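Putative cellulase CEL6 (Mycobacterium tuberculosis, PDB 1UP3) probably hydrolyses the beta-1,4-glycosidic bonds of cellulose as a family 6 glycoside hydrolase with endoglucanase activity. Local coordinates at residues 138-143 and 175-180; 8-13 and 256-261; 89-92 and 96-99; 169-174 and 206-211. All blocks are in the same frame, centred on the assembly; numbering follows the deposited sequence.

Contact 1. Residues 138-143 and 175-180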
loop_
_atom_site.group_PDB
_atom_site.type_symbol
_atom_site.label_atom_id
_atom_site.label_comp_id
_atom_site.label_asym_id
_atom_site.label_seq_id
_atom_site.Cartn_x
_atom_site.Cartn_y
_atom_site.Cartn_z
ATOM N N ASP A 138 0.585 12.395 -14.894
ATOM C CA ASP A 138 1.682 13.338 -14.654
ATOM C C ASP A 138 2.089 13.459 -13.194
ATOM O O ASP A 138 3.288 13.572 -12.901
ATOM C CB ASP A 138 1.366 14.711 -15.219
ATOM C CG ASP A 138 1.250 14.719 -16.723
ATOM O OD1 ASP A 138 1.709 13.764 -17.399
ATOM O OD2 ASP A 138 0.690 15.669 -17.301
ATOM N N LEU A 139 1.116 13.405 -12.279
ATOM C CA LEU A 139 1.392 13.466 -10.850
ATOM C C LEU A 139 2.080 12.201 -10.339
ATOM O O LEU A 139 3.002 12.285 -9.535
ATOM C CB LEU A 139 0.090 13.725 -10.082
ATOM C CG LEU A 139 -0.501 15.108 -10.348
ATOM C CD1 LEU A 139 -1.852 15.203 -9.638
ATOM C CD2 LEU A 139 0.388 16.231 -9.998
ATOM N N VAL A 140 1.674 11.041 -10.847
ATOM C CA VAL A 140 2.324 9.815 -10.461
ATOM C C VAL A 140 3.749 9.803 -11.012
ATOM O O VAL A 140 4.670 9.370 -10.330
ATOM C CB VAL A 140 1.504 8.574 -10.860
ATOM C CG1 VAL A 140 2.282 7.298 -10.516
ATOM C CG2 VAL A 140 0.172 8.606 -10.111
ATOM N N ARG A 141 3.918 10.226 -12.258
ATOM C CA ARG A 141 5.262 10.345 -12.811
ATOM C C ARG A 141 6.140 11.316 -12.002
ATOM O O ARG A 141 7.338 11.052 -11.776
ATOM C CB ARG A 141 5.196 10.782 -14.287
ATOM C CG ARG A 141 6.584 10.728 -14.947
ATOM C CD ARG A 141 6.615 11.153 -16.430
ATOM N NE ARG A 141 5.335 10.984 -17.045
ATOM C CZ ARG A 141 4.467 11.915 -17.433
ATOM N NH1 ARG A 141 4.739 13.225 -17.402
ATOM N NH2 ARG A 141 3.290 11.482 -17.906
ATOM N N TYR A 142 5.556 12.420 -11.545
ATOM C CA TYR A 142 6.263 13.383 -10.715
ATOM C C TYR A 142 6.753 12.719 -9.412
ATOM O O TYR A 142 7.896 12.889 -9.002
ATOM C CB TYR A 142 5.369 14.580 -10.400
ATOM C CG TYR A 142 6.125 15.687 -9.682
ATOM C CD1 TYR A 142 6.893 16.572 -10.382
ATOM C CD2 TYR A 142 6.111 15.780 -8.288
ATOM C CE1 TYR A 142 7.632 17.563 -9.744
ATOM C CE2 TYR A 142 6.841 16.784 -7.632
ATOM C CZ TYR A 142 7.620 17.653 -8.387
ATOM O OH TYR A 142 8.375 18.671 -7.803
ATOM N N ALA A 143 5.883 11.922 -8.795
ATOM C CA ALA A 143 6.267 11.178 -7.608
ATOM C C ALA A 143 7.446 10.253 -7.868
ATOM O O ALA A 143 8.385 10.221 -7.103
ATOM C CB ALA A 143 5.085 10.409 -7.068
ATOM N N ASN A 175 4.387 2.186 -17.803
ATOM C CA ASN A 175 5.446 2.642 -18.694
ATOM C C ASN A 175 5.350 4.147 -18.877
ATOM O O ASN A 175 6.383 4.819 -18.865
ATOM C CB ASN A 175 5.430 1.857 -20.013
ATOM C CG ASN A 175 5.995 0.458 -19.844
ATOM O OD1 ASN A 175 6.907 0.214 -19.007
ATOM N ND2 ASN A 175 5.473 -0.481 -20.631
ATOM N N ASP A 176 4.137 4.667 -19.005
ATOM C CA ASP A 176 3.916 6.105 -19.120
ATOM C C ASP A 176 4.374 6.911 -17.917
ATOM O O ASP A 176 4.747 8.069 -18.082
ATOM C CB ASP A 176 2.450 6.421 -19.334
ATOM C CG ASP A 176 2.228 7.893 -19.700
ATOM O OD1 ASP A 176 2.740 8.307 -20.767
ATOM O OD2 ASP A 176 1.595 8.720 -18.987
ATOM N N VAL A 177 4.337 6.343 -16.710
ATOM C CA VAL A 177 4.726 7.130 -15.532
ATOM C C VAL A 177 6.177 6.874 -15.125
ATOM O O VAL A 177 6.606 7.317 -14.089
ATOM C CB VAL A 177 3.748 6.925 -14.325
ATOM C CG1 VAL A 177 2.316 7.275 -14.709
ATOM C CG2 VAL A 177 3.882 5.487 -13.784
ATOM N N GLY A 178 6.899 6.155 -15.980
ATOM C CA GLY A 178 8.303 5.872 -15.820
ATOM C C GLY A 178 8.642 4.835 -14.792
ATOM O O GLY A 178 9.605 4.996 -14.082
ATOM N N VAL A 179 7.872 3.751 -14.719
ATOM C CA VAL A 179 8.156 2.637 -13.817
ATOM C C VAL A 179 9.618 2.139 -13.879
ATOM O O VAL A 179 10.149 1.638 -12.888
ATOM C CB VAL A 179 7.161 1.466 -14.049
ATOM C CG1 VAL A 179 7.378 0.833 -15.425
ATOM C CG2 VAL A 179 7.258 0.413 -12.969
ATOM N N GLY A 180 10.230 2.263 -15.052
ATOM C CA GLY A 180 11.636 1.967 -15.271
ATOM C C GLY A 180 12.622 2.665 -14.350
ATOM O O GLY A 180 13.728 2.141 -14.110
#
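Arg141 NH2 is gripped by two carboxylates, one on its own helix and one across the contact, so Asp138, Arg141 and Asp176 form a salt-bridge network. The nearer oxygen is Asp138 OD1, one helical turn back, 2.8 Å from Arg141 NH2 and met nearly along its C-O axis, although it sits tilted from the guanidinium plane. Asp176 OD2 lies at the guanidinium edge, 3.4 Å from Arg141 NH2, a long and weak bond; the carboxylate plane stands almost perpendicular to the guanidinium, 82° apart. The straighter link across the contact comes from Arg141 NE, which donates to the backbone Asp176 O at 3.1 Å with an N-H...O angle of 164°, in the carbonyl plane. A bend at chi3 (-24°) turns the guanidinium so that NE faces this carbonyl while NH2 stays between the acids. The positive charge probably eases the repulsion of the two aspartates, whose nearest oxygens, Asp138 OD1 and Asp176 OD2, are 5.3 Å apart.

Helix 167-176 ends here in a Schellman motif, with Gly178 as the C-prime residue at positive phi and Gly178 N bonded to Asn175 O. Arg141 thus ties the flank of helix 130-147 to the C-terminal end of its neighbour in the helical layer around the parallel sheet. Beneath the charges, the buried valines pack, Val140 CG1 lying 4.1 Å from Val177 CG2. The aliphatic part of Arg141 runs past the loop backbone, and its CG rests 3.5 Å from Val177 O, an oxygen that Arg141 CA also approaches in a CA-H...O contact.

Contact 2. Residues 8-13 and 256-261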
loop_
_atom_site.group_PDB
_atom_site.type_symbol
_atom_site.label_atom_id
_atom_site.label_comp_id
_atom_site.label_asym_id
_atom_site.label_seq_id
_atom_site.Cartn_x
_atom_site.Cartn_y
_atom_site.Cartn_z
ATOM N N LYS A 8 17.174 -6.625 5.773
ATOM C CA LYS A 8 16.720 -6.354 7.145
ATOM C C LYS A 8 15.253 -6.505 7.356
ATOM O O LYS A 8 14.484 -6.465 6.389
ATOM C CB LYS A 8 17.209 -5.013 7.629
ATOM C CG LYS A 8 16.713 -3.896 6.850
ATOM C CD LYS A 8 17.548 -2.632 7.121
ATOM C CE LYS A 8 17.256 -1.563 6.117
ATOM N NZ LYS A 8 17.721 -2.008 4.752
ATOM N N PRO A 9 14.838 -6.703 8.598
ATOM C CA PRO A 9 13.423 -6.909 8.824
ATOM C C PRO A 9 12.625 -5.659 8.502
ATOM O O PRO A 9 13.159 -4.560 8.551
ATOM C CB PRO A 9 13.324 -7.254 10.307
ATOM C CG PRO A 9 14.544 -6.677 10.918
ATOM C CD PRO A 9 15.623 -6.744 9.852
ATOM N N PHE A 10 11.349 -5.849 8.171
ATOM C CA PHE A 10 10.451 -4.730 7.991
ATOM C C PHE A 10 10.077 -4.149 9.365
ATOM O O PHE A 10 9.925 -4.867 10.360
ATOM C CB PHE A 10 9.215 -5.157 7.191
ATOM C CG PHE A 10 9.552 -5.664 5.811
ATOM C CD1 PHE A 10 10.074 -4.813 4.874
ATOM C CD2 PHE A 10 9.372 -7.004 5.487
ATOM C CE1 PHE A 10 10.410 -5.252 3.610
ATOM C CE2 PHE A 10 9.742 -7.474 4.210
ATOM C CZ PHE A 10 10.259 -6.605 3.293
ATOM N N TYR A 11 9.914 -2.833 9.405
ATOM C CA TYR A 11 9.647 -2.123 10.663
ATOM C C TYR A 11 8.252 -2.358 11.213
ATOM O O TYR A 11 7.272 -2.187 10.499
ATOM C CB TYR A 11 9.850 -0.645 10.423
ATOM C CG TYR A 11 9.688 0.270 11.630
ATOM C CD1 TYR A 11 10.401 0.067 12.788
ATOM C CD2 TYR A 11 8.861 1.377 11.561
ATOM C CE1 TYR A 11 10.263 0.955 13.885
ATOM C CE2 TYR A 11 8.717 2.221 12.617
ATOM C CZ TYR A 11 9.418 2.007 13.785
ATOM O OH TYR A 11 9.249 2.878 14.849
ATOM N N VAL A 12 8.190 -2.733 12.490
ATOM C CA VAL A 12 6.939 -2.838 13.212
ATOM C C VAL A 12 6.673 -1.481 13.891
ATOM O O VAL A 12 7.449 -1.049 14.764
ATOM C CB VAL A 12 7.001 -3.937 14.210
ATOM C CG1 VAL A 12 5.703 -3.966 15.041
ATOM C CG2 VAL A 12 7.244 -5.281 13.516
ATOM N N ASP A 13 5.581 -0.832 13.504
ATOM C CA ASP A 13 5.167 0.463 14.052
ATOM C C ASP A 13 4.734 0.258 15.511
ATOM O O ASP A 13 3.725 -0.420 15.774
ATOM C CB ASP A 13 3.999 0.980 13.224
ATOM C CG ASP A 13 3.502 2.341 13.673
ATOM O OD1 ASP A 13 3.941 2.827 14.747
ATOM O OD2 ASP A 13 2.572 2.912 13.036
ATOM N N ALA A 256 8.868 -9.020 -2.555
ATOM C CA ALA A 256 8.332 -9.304 -1.232
ATOM C C ALA A 256 6.844 -9.511 -1.222
ATOM O O ALA A 256 6.131 -9.002 -2.084
ATOM C CB ALA A 256 8.640 -8.125 -0.259
ATOM N N TYR A 257 6.399 -10.223 -0.201
ATOM C CA TYR A 257 5.032 -10.136 0.313
ATOM C C TYR A 257 5.049 -9.125 1.443
ATOM O O TYR A 257 5.919 -9.207 2.308
ATOM C CB TYR A 257 4.524 -11.487 0.836
ATOM C CG TYR A 257 4.648 -12.657 -0.104
ATOM C CD1 TYR A 257 4.664 -12.489 -1.462
ATOM C CD2 TYR A 257 4.767 -13.953 0.411
ATOM C CE1 TYR A 257 4.790 -13.599 -2.337
ATOM C CE2 TYR A 257 4.900 -15.034 -0.414
ATOM C CZ TYR A 257 4.917 -14.854 -1.785
ATOM O OH TYR A 257 5.074 -15.913 -2.626
ATOM N N LEU A 258 4.176 -8.130 1.389
ATOM C CA LEU A 258 4.073 -7.092 2.413
ATOM C C LEU A 258 2.678 -7.023 2.965
ATOM O O LEU A 258 1.718 -7.446 2.292
ATOM C CB LEU A 258 4.454 -5.708 1.873
ATOM C CG LEU A 258 5.878 -5.535 1.313
ATOM C CD1 LEU A 258 6.009 -4.154 0.693
ATOM C CD2 LEU A 258 6.939 -5.811 2.394
ATOM N N TRP A 259 2.536 -6.461 4.160
ATOM C CA TRP A 259 1.178 -6.082 4.608
ATOM C C TRP A 259 1.069 -4.576 4.401
ATOM O O TRP A 259 1.655 -3.813 5.167
ATOM C CB TRP A 259 0.931 -6.462 6.067
ATOM C CG TRP A 259 0.709 -7.919 6.288
ATOM C CD1 TRP A 259 0.933 -8.959 5.400
ATOM C CD2 TRP A 259 0.217 -8.520 7.487
ATOM N NE1 TRP A 259 0.654 -10.153 6.011
ATOM C CE2 TRP A 259 0.175 -9.916 7.271
ATOM C CE3 TRP A 259 -0.224 -8.017 8.709
ATOM C CZ2 TRP A 259 -0.247 -10.817 8.258
ATOM C CZ3 TRP A 259 -0.672 -8.924 9.687
ATOM C CH2 TRP A 259 -0.663 -10.298 9.441
ATOM N N ILE A 260 0.448 -4.174 3.302
ATOM C CA ILE A 260 0.338 -2.762 2.950
ATOM C C ILE A 260 -0.890 -2.167 3.630
ATOM O O ILE A 260 -0.770 -1.285 4.491
ATOM C CB ILE A 260 0.410 -2.579 1.415
ATOM C CG1 ILE A 260 1.732 -3.167 0.921
ATOM C CG2 ILE A 260 0.304 -1.063 1.085
ATOM C CD1 ILE A 260 1.937 -3.148 -0.552
ATOM N N LYS A 261 -2.068 -2.684 3.307
ATOM C CA LYS A 261 -3.245 -2.452 4.114
ATOM C C LYS A 261 -2.990 -2.943 5.533
ATOM O O LYS A 261 -2.322 -3.956 5.712
ATOM C CB LYS A 261 -4.432 -3.202 3.500
ATOM C CG LYS A 261 -5.700 -3.320 4.347
ATOM C CD LYS A 261 -6.444 -2.052 4.391
ATOM C CE LYS A 261 -7.630 -2.176 5.347
ATOM N NZ LYS A 261 -8.578 -1.061 5.156
#
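Phe10 and Leu258 have almost the same first torsion, each with CG anti to its carbonyl carbon (chi1 -61° and -60°), and this sends the phenyl ring and the isobutyl group into the gap between two backbones that do not touch. The closest CA atoms, those of Phe10 and Leu258, are still 8.8 Å apart, and side chains alone bridge that distance. One branch of the leucine does the work. Leu258 CD2 sits over one face of the Phe10 ring, 3.7 Å from its centroid and 17° off the ring normal, which makes a CH-pi contact. The methyl is offset toward the rim at the far end of the ring, where it comes to 3.5 Å from Phe10 CZ. The two side chains cross at about a right angle.

Ala256, two residues earlier on the same strand, adds a smaller touch, its CB 4.2 Å from Phe10 CZ and oblique to the ring. No hydrogen bond joins the segments. Phe10 also packs on Val72 of strand 72-75, while Pro9 and Tyr11 on either side of it make backbone hydrogen bonds to Met70. Ala256 and Leu258 are in turn bonded to Ile216 of the adjacent strand. Phe10 therefore packs against both strand 72-75 and the last strand, 254-258, an apolar bridge consistent with the distorted seven-stranded beta/alpha barrel of glycoside hydrolase family 6, whose outermost strands do not pair directly.

Contact 3. Residues 89-92 and 96-99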
loop_
_atom_site.group_PDB
_atom_site.type_symbol
_atom_site.label_atom_id
_atom_site.label_comp_id
_atom_site.label_asym_id
_atom_site.label_seq_id
_atom_site.Cartn_x
_atom_site.Cartn_y
_atom_site.Cartn_z
ATOM N N GLY A 89 -10.860 11.832 -0.559
ATOM C CA GLY A 89 -9.821 12.619 0.099
ATOM C C GLY A 89 -8.769 13.067 -0.903
ATOM O O GLY A 89 -9.090 13.358 -2.053
ATOM N N GLY A 90 -7.520 13.097 -0.460
ATOM C CA GLY A 90 -6.450 13.610 -1.290
ATOM C C GLY A 90 -6.384 15.130 -1.309
ATOM O O GLY A 90 -7.269 15.845 -0.787
ATOM N N PHE A 91 -5.306 15.615 -1.886
ATOM C CA PHE A 91 -5.096 17.031 -2.056
ATOM C C PHE A 91 -6.056 17.617 -3.088
ATOM O O PHE A 91 -6.536 16.926 -3.992
ATOM C CB PHE A 91 -3.637 17.320 -2.384
ATOM C CG PHE A 91 -2.765 17.167 -1.186
ATOM C CD1 PHE A 91 -2.653 18.210 -0.267
ATOM C CD2 PHE A 91 -2.114 15.998 -0.934
ATOM C CE1 PHE A 91 -1.907 18.069 0.878
ATOM C CE2 PHE A 91 -1.364 15.859 0.225
ATOM C CZ PHE A 91 -1.261 16.884 1.110
ATOM N N ALA A 92 -6.291 18.913 -2.963
ATOM C CA ALA A 92 -7.276 19.566 -3.812
ATOM C C ALA A 92 -6.817 19.691 -5.261
ATOM O O ALA A 92 -7.627 19.477 -6.163
ATOM C CB ALA A 92 -7.628 20.925 -3.248
ATOM N N ASP A 96 -0.758 21.363 -5.250
ATOM C CA ASP A 96 -0.659 20.970 -3.854
ATOM C C ASP A 96 0.023 19.615 -3.757
ATOM O O ASP A 96 0.907 19.407 -2.926
ATOM C CB ASP A 96 -2.033 20.868 -3.214
ATOM C CG ASP A 96 -2.748 22.190 -3.076
ATOM O OD1 ASP A 96 -2.113 23.227 -2.871
ATOM O OD2 ASP A 96 -4.004 22.254 -3.198
ATOM N N TYR A 97 -0.383 18.676 -4.609
ATOM C CA TYR A 97 0.186 17.330 -4.540
ATOM C C TYR A 97 1.688 17.368 -4.841
ATOM O O TYR A 97 2.496 16.697 -4.178
ATOM C CB TYR A 97 -0.539 16.412 -5.540
ATOM C CG TYR A 97 -0.089 14.961 -5.447
ATOM C CD1 TYR A 97 -0.571 14.141 -4.437
ATOM C CD2 TYR A 97 0.867 14.436 -6.311
ATOM C CE1 TYR A 97 -0.150 12.850 -4.284
ATOM C CE2 TYR A 97 1.289 13.096 -6.167
ATOM C CZ TYR A 97 0.770 12.332 -5.151
ATOM O OH TYR A 97 1.166 11.020 -4.965
ATOM N N ARG A 98 2.063 18.142 -5.850
ATOM C CA ARG A 98 3.486 18.244 -6.140
ATOM C C ARG A 98 4.300 18.807 -4.985
ATOM O O ARG A 98 5.422 18.374 -4.706
ATOM C CB ARG A 98 3.724 19.028 -7.421
ATOM C CG ARG A 98 3.171 18.387 -8.631
ATOM C CD ARG A 98 2.971 19.403 -9.695
ATOM N NE ARG A 98 4.109 19.411 -10.568
ATOM C CZ ARG A 98 4.100 18.763 -11.734
ATOM N NH1 ARG A 98 3.006 18.114 -12.136
ATOM N NH2 ARG A 98 5.169 18.761 -12.498
ATOM N N GLY A 99 3.760 19.760 -4.292
ATOM C CA GLY A 99 4.455 20.329 -3.153
ATOM C C GLY A 99 4.604 19.315 -2.032
ATOM O O GLY A 99 5.626 19.255 -1.339
HETATM O O HOH W 1 -5.214 20.561 -0.681
#
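Phe91, Asp96 and Tyr97 carry this contact, in which the loop after strand 72-75 folds back on the first turns of helix 94-108, part of a beta-alpha connection of the family 6 barrel. Phe91 comes in from the loop with its CB pointing at the helix and meets Asp96 through carbon alone: Phe91 CB is 4.0 Å from Asp96 CB, and the ring carbon Phe91 CD1 lies equally close to that same methylene. With CG anti to the carbonyl carbon (chi1 -74°), the phenyl group is swung along the helix flank, its plane 53° from that of the Asp96 carboxylate.

Tyr97 approaches from the same side of the ring plane as Asp96, but at the opposite ortho carbon: Phe91 CD2 and Tyr97 CD1 are 4.3 Å apart, obliquely, a loose apolar touch between rings. The tyrosine continues past it into the interior, where its hydroxyl is hydrogen-bonded to Glu118 and its ring packs on Leu139 of helix 130-147. Phe91 has a further aromatic neighbour in Trp100, one turn along helix 94-108, and its backbone is bonded to Gly77, which ties this part of the loop back toward the strand it came from.

At the outer margin the contact turns polar. Ala92 CB approaches Asp96 OD2 at 3.9 Å, and a water joins the two residues, accepting from Ala92 N at 3.0 Å and donating to Asp96 OD2 at 3.3 Å.

Contact 4. Residues 169-174 and 206-211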
loop_
_atom_site.group_PDB
_atom_site.type_symbol
_atom_site.label_atom_id
_atom_site.label_comp_id
_atom_site.label_asym_id
_atom_site.label_seq_id
_atom_site.Cartn_x
_atom_site.Cartn_y
_atom_site.Cartn_z
ATOM N N ALA A 169 -3.003 -3.282 -20.236
ATOM C CA ALA A 169 -3.500 -1.960 -19.938
ATOM C C ALA A 169 -2.686 -1.310 -18.781
ATOM O O ALA A 169 -2.287 -0.130 -18.870
ATOM C CB ALA A 169 -4.977 -2.006 -19.594
ATOM N N MET A 170 -2.410 -2.090 -17.754
ATOM C CA MET A 170 -1.695 -1.544 -16.602
ATOM C C MET A 170 -0.220 -1.333 -16.974
ATOM O O MET A 170 0.382 -0.323 -16.580
ATOM C CB MET A 170 -1.900 -2.413 -15.375
ATOM C CG MET A 170 -1.254 -1.852 -14.114
ATOM S SD MET A 170 -1.590 -0.113 -13.748
ATOM C CE MET A 170 -3.126 -0.248 -12.915
ATOM N N ALA A 171 0.381 -2.233 -17.744
ATOM C CA ALA A 171 1.771 -2.035 -18.142
ATOM C C ALA A 171 1.907 -0.745 -18.938
ATOM O O ALA A 171 2.910 -0.046 -18.809
ATOM C CB ALA A 171 2.280 -3.214 -18.960
ATOM N N ALA A 172 0.943 -0.443 -19.801
ATOM C CA ALA A 172 0.987 0.799 -20.564
ATOM C C ALA A 172 1.028 2.020 -19.652
ATOM O O ALA A 172 1.800 2.977 -19.899
ATOM C CB ALA A 172 -0.184 0.903 -21.510
ATOM N N ARG A 173 0.193 2.020 -18.627
ATOM C CA ARG A 173 0.155 3.120 -17.676
ATOM C C ARG A 173 1.450 3.183 -16.882
ATOM O O ARG A 173 1.972 4.276 -16.637
ATOM C CB ARG A 173 -1.061 3.015 -16.775
ATOM C CG ARG A 173 -2.357 3.120 -17.540
ATOM C CD ARG A 173 -3.617 3.027 -16.715
ATOM N NE ARG A 173 -4.746 2.885 -17.626
ATOM C CZ ARG A 173 -6.008 3.058 -17.327
ATOM N NH1 ARG A 173 -6.400 3.408 -16.111
ATOM N NH2 ARG A 173 -6.916 2.859 -18.275
ATOM N N LEU A 174 1.958 2.043 -16.426
ATOM C CA LEU A 174 3.233 2.044 -15.665
ATOM C C LEU A 174 4.377 2.570 -16.524
ATOM O O LEU A 174 5.228 3.320 -16.042
ATOM C CB LEU A 174 3.557 0.622 -15.204
ATOM C CG LEU A 174 2.671 0.116 -14.062
ATOM C CD1 LEU A 174 2.864 -1.387 -13.896
ATOM C CD2 LEU A 174 3.015 0.797 -12.744
ATOM N N SER A 206 5.600 -7.605 -15.388
ATOM C CA SER A 206 7.053 -7.522 -15.407
ATOM C C SER A 206 7.592 -7.700 -16.833
ATOM O O SER A 206 8.437 -6.938 -17.290
ATOM C CB SER A 206 7.668 -8.542 -14.470
ATOM O OG SER A 206 9.092 -8.483 -14.501
ATOM N N GLY A 207 7.062 -8.681 -17.560
ATOM C CA GLY A 207 7.445 -8.910 -18.939
ATOM C C GLY A 207 7.177 -7.748 -19.870
ATOM O O GLY A 207 7.916 -7.546 -20.849
ATOM N N LEU A 208 6.135 -6.990 -19.584
ATOM C CA LEU A 208 5.713 -5.840 -20.389
ATOM C C LEU A 208 6.308 -4.510 -19.937
ATOM O O LEU A 208 6.058 -3.481 -20.556
ATOM C CB LEU A 208 4.182 -5.755 -20.376
ATOM C CG LEU A 208 3.461 -6.940 -21.006
ATOM C CD1 LEU A 208 1.972 -6.914 -20.685
ATOM C CD2 LEU A 208 3.692 -6.976 -22.524
ATOM N N THR A 209 7.123 -4.528 -18.894
ATOM C CA THR A 209 7.780 -3.339 -18.346
ATOM C C THR A 209 9.277 -3.560 -18.198
ATOM O O THR A 209 9.885 -3.122 -17.214
ATOM C CB THR A 209 7.202 -2.968 -16.969
ATOM O OG1 THR A 209 7.233 -4.131 -16.102
ATOM C CG2 THR A 209 5.767 -2.584 -17.085
ATOM N N ASN A 210 9.850 -4.320 -19.113
ATOM C CA ASN A 210 11.316 -4.522 -19.141
ATOM C C ASN A 210 11.894 -5.109 -17.866
ATOM O O ASN A 210 12.996 -4.788 -17.456
ATOM C CB ASN A 210 12.020 -3.210 -19.503
ATOM C CG ASN A 210 13.432 -3.428 -20.051
ATOM O OD1 ASN A 210 13.643 -4.244 -20.959
ATOM N ND2 ASN A 210 14.413 -2.698 -19.482
ATOM N N GLY A 211 11.149 -6.007 -17.240
ATOM C CA GLY A 211 11.649 -6.764 -16.104
ATOM C C GLY A 211 11.504 -6.102 -14.756
ATOM O O GLY A 211 12.270 -6.415 -13.834
#
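Helix 167-176 meets the C-terminal end of helix 195-208 and the turn after it, the closest backbone approach being 5.9 Å between Ala171 CA and Leu208 CA. Such closeness is possible because the facing residue is an alanine. Ala171 CB points toward the other segment and lies 3.5 Å from Leu208 CB, tighter than a usual carbon-carbon contact. Leu208 CD1 also reaches over the same methyl, while Thr209 CG2 touches it at 4.0 Å. Leucine and threonine thus meet the methyl at two neighbouring points.

Thr209 divides its side chain between two surroundings. At chi1 52°, CG2 is anti to the carbonyl carbon and faces the helix, where it also lies 4.3 Å from Leu174 CB. OG1 is turned the other way, to hydrogen bonds with Ile205 O in the helix and Ser212 OG in the turn that follows. The turn itself is drawn together at Ser206 O, which accepts from Thr209 N and from Gly211 N at opposite faces of its plane. Leu174, buried, continues inward to pack on Ile205 and Leu122.

No hydrogen bond crosses between the two segments, which meet through methyl and methylene groups. One residue beyond, however, Asn175 ND2 of helix 167-176 bonds Leu208 O. The chemistry implies that the close approach of the two backbones probably rests on both, apolar packing within the segments and this polar link beside it.

Contacts 1 and 4 share helix 167-176 and lie 12 Å apart between centres, joined directly by Asn175 ND2, 3.1 Å from Leu208 O, a probable hydrogen bond. Contact 3, about 16 Å from contact 1, connects to it through helix 94-108, where Arg98 makes a cation-pi pair with Tyr142. The contacts thus follow one another 3, 1, 4 along the helices around the barrel. Contact 2 stands apart, its centre 24 to 26 Å from the others. The bound glycan is held partly by His161, Arg163 and Trp164, in the loop leading into helix 167-176, and by Val189 and Asn191, ahead of helix 195-208, the helices that contact 4 packs together.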